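Local coordinates for protein putative dihydrodipicolinate synthase (PDB 2PCQ) that is a putative member of the dihydrodipicolinate synthase family with a TIM-barrel fold that carries a bound potassium ion, at residues 244-248 and 269-274. Sequence-based numbering, arbitrary orientation.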
loop_
_atom_site.group_PDB
_atom_site.type_symbol
_atom_site.label_atom_id
_atom_site.label_comp_id
_atom_site.label_asym_id
_atom_site.label_seq_id
_atom_site.Cartn_x
_atom_site.Cartn_y
_atom_site.Cartn_z
ATOM N N ALA A 244 -12.194 -24.557 -14.698
ATOM C CA ALA A 244 -13.655 -24.583 -14.730
ATOM C C ALA A 244 -14.138 -24.868 -16.149
ATOM O O ALA A 244 -15.041 -25.680 -16.360
ATOM C CB ALA A 244 -14.215 -23.252 -14.248
ATOM N N LEU A 245 -13.542 -24.196 -17.125
ATOM C CA LEU A 245 -13.934 -24.414 -18.507
ATOM C C LEU A 245 -13.626 -25.847 -18.930
ATOM O O LEU A 245 -14.440 -26.475 -19.603
ATOM C CB LEU A 245 -13.232 -23.412 -19.427
ATOM C CG LEU A 245 -13.794 -21.991 -19.335
ATOM C CD1 LEU A 245 -12.853 -21.010 -20.013
ATOM C CD2 LEU A 245 -15.175 -21.947 -19.978
ATOM N N ARG A 246 -12.465 -26.369 -18.536
ATOM C CA ARG A 246 -12.116 -27.746 -18.888
ATOM C C ARG A 246 -13.132 -28.688 -18.250
ATOM O O ARG A 246 -13.581 -29.648 -18.871
ATOM C CB ARG A 246 -10.706 -28.118 -18.406
ATOM C CG ARG A 246 -9.563 -27.363 -19.096
ATOM C CD ARG A 246 -8.229 -28.102 -18.938
ATOM N NE ARG A 246 -7.882 -28.348 -17.541
ATOM C CZ ARG A 246 -7.405 -27.428 -16.707
ATOM N NH1 ARG A 246 -7.209 -26.182 -17.127
ATOM N NH2 ARG A 246 -7.130 -27.751 -15.451
ATOM N N HIS A 247 -13.506 -28.395 -17.009
ATOM C CA HIS A 247 -14.474 -29.217 -16.293
ATOM C C HIS A 247 -15.814 -29.273 -17.025
ATOM O O HIS A 247 -16.489 -30.303 -17.017
ATOM C CB HIS A 247 -14.673 -28.676 -14.876
ATOM C CG HIS A 247 -15.718 -29.405 -14.093
ATOM N ND1 HIS A 247 -17.031 -28.990 -14.033
ATOM C CD2 HIS A 247 -15.646 -30.531 -13.346
ATOM C CE1 HIS A 247 -17.722 -29.827 -13.282
ATOM N NE2 HIS A 247 -16.905 -30.772 -12.852
ATOM N N LEU A 248 -16.190 -28.166 -17.657
ATOM C CA LEU A 248 -17.439 -28.087 -18.403
ATOM C C LEU A 248 -17.283 -28.659 -19.811
ATOM O O LEU A 248 -18.205 -28.595 -20.618
ATOM C CB LEU A 248 -17.915 -26.634 -18.491
ATOM C CG LEU A 248 -18.274 -25.964 -17.164
ATOM C CD1 LEU A 248 -18.594 -24.501 -17.406
ATOM C CD2 LEU A 248 -19.461 -26.682 -16.530
ATOM N N PHE A 269 -14.795 -24.101 -5.344
ATOM C CA PHE A 269 -15.494 -23.642 -6.538
ATOM C C PHE A 269 -16.421 -24.679 -7.166
ATOM O O PHE A 269 -17.511 -24.339 -7.619
ATOM C CB PHE A 269 -14.478 -23.191 -7.588
ATOM C CG PHE A 269 -15.066 -22.343 -8.676
ATOM C CD1 PHE A 269 -15.473 -21.038 -8.413
ATOM C CD2 PHE A 269 -15.195 -22.839 -9.967
ATOM C CE1 PHE A 269 -15.997 -20.238 -9.424
ATOM C CE2 PHE A 269 -15.718 -22.048 -10.984
ATOM C CZ PHE A 269 -16.119 -20.742 -10.713
ATOM N N LEU A 270 -15.983 -25.936 -7.198
ATOM C CA LEU A 270 -16.763 -27.016 -7.803
ATOM C C LEU A 270 -18.251 -26.990 -7.445
ATOM O O LEU A 270 -19.099 -26.899 -8.331
ATOM C CB LEU A 270 -16.150 -28.377 -7.439
ATOM C CG LEU A 270 -16.839 -29.648 -7.959
ATOM C CD1 LEU A 270 -16.928 -29.622 -9.479
ATOM C CD2 LEU A 270 -16.057 -30.872 -7.490
ATOM N N PRO A 271 -18.589 -27.058 -6.147
ATOM C CA PRO A 271 -20.007 -27.037 -5.776
ATOM C C PRO A 271 -20.741 -25.763 -6.193
ATOM O O PRO A 271 -21.937 -25.797 -6.484
ATOM C CB PRO A 271 -19.974 -27.232 -4.258
ATOM C CG PRO A 271 -18.651 -26.652 -3.866
ATOM C CD PRO A 271 -17.737 -27.166 -4.950
ATOM N N VAL A 272 -20.029 -24.640 -6.217
ATOM C CA VAL A 272 -20.645 -23.384 -6.619
ATOM C C VAL A 272 -21.019 -23.466 -8.097
ATOM O O VAL A 272 -22.136 -23.126 -8.483
ATOM C CB VAL A 272 -19.689 -22.184 -6.397
ATOM C CG1 VAL A 272 -20.280 -20.924 -7.016
ATOM C CG2 VAL A 272 -19.469 -21.965 -4.903
ATOM N N LEU A 273 -20.081 -23.931 -8.917
ATOM C CA LEU A 273 -20.314 -24.062 -10.350
ATOM C C LEU A 273 -21.410 -25.088 -10.638
ATOM O O LEU A 273 -22.329 -24.822 -11.413
ATOM C CB LEU A 273 -19.023 -24.478 -11.056
ATOM C CG LEU A 273 -19.095 -24.654 -12.574
ATOM C CD1 LEU A 273 -19.591 -23.365 -13.215
ATOM C CD2 LEU A 273 -17.717 -25.025 -13.114
ATOM N N GLU A 274 -21.303 -26.262 -10.019
ATOM C CA GLU A 274 -22.295 -27.315 -10.214
ATOM C C GLU A 274 -23.685 -26.861 -9.788
ATOM O O GLU A 274 -24.681 -27.229 -10.406
ATOM C CB GLU A 274 -21.903 -28.575 -9.436
ATOM C CG GLU A 274 -20.835 -29.415 -10.116
ATOM C CD GLU A 274 -21.227 -29.810 -11.530
ATOM O OE1 GLU A 274 -22.364 -30.290 -11.726
ATOM O OE2 GLU A 274 -20.399 -29.644 -12.449
#
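Where Ala-244 meets Phe-269 and Leu-273, the last turn of helix 216-247 packs beside helix 266-278, the nearest CA atoms, of Ala-244 and Leu-270, being 8.0 Å apart. The bond from Leu-248 N to Ala-244 O (3.0 Å) closes that last turn; in helix 266-278, Leu-273 N to Phe-269 O and Glu-274 N to Leu-270 O carry the helix past Pro-271, whose N makes no bond to the preceding turn and marks a kink. No hydrogen bond joins the two segments. The contact is mainly apolar and centres on Leu-273. Its CB points toward the other segment, and the extended first torsion (chi1 -180°), with CG trans to the backbone N, carries CD2 into contact with Ala-244. This methyl lies 4.1 Å from Ala-244 CB and also touches the ring of His-247. Leu-248 and Leu-273 reach for each other tip to tip, with their CD2 atoms 4.2 Å apart. One turn earlier in the helix, Phe-269 offers the CE2 corner of its ring to Ala-244 CB at 3.8 Å. Toward the more exposed side, His-247 and Leu-270 cross at about a right angle, the CD1 methyl lying against the imidazole. The carboxylate of Glu-274 lies near the edge of the same ring, but the details of this approach are doubtful. Trp-266 adds an edge-to-face ring contact to His-247, and Phe-269 also rests on Leu-229, Leu-232 and Leu-240 of helix 216-247. The contact thus joins two C-terminal helices that follow the eight-stranded barrel; on the far side of helix 216-247, Leu-245 packs on the loop residues Pro-7, Leu-199 and Ala-252, the first just beyond barrel strand 2-6.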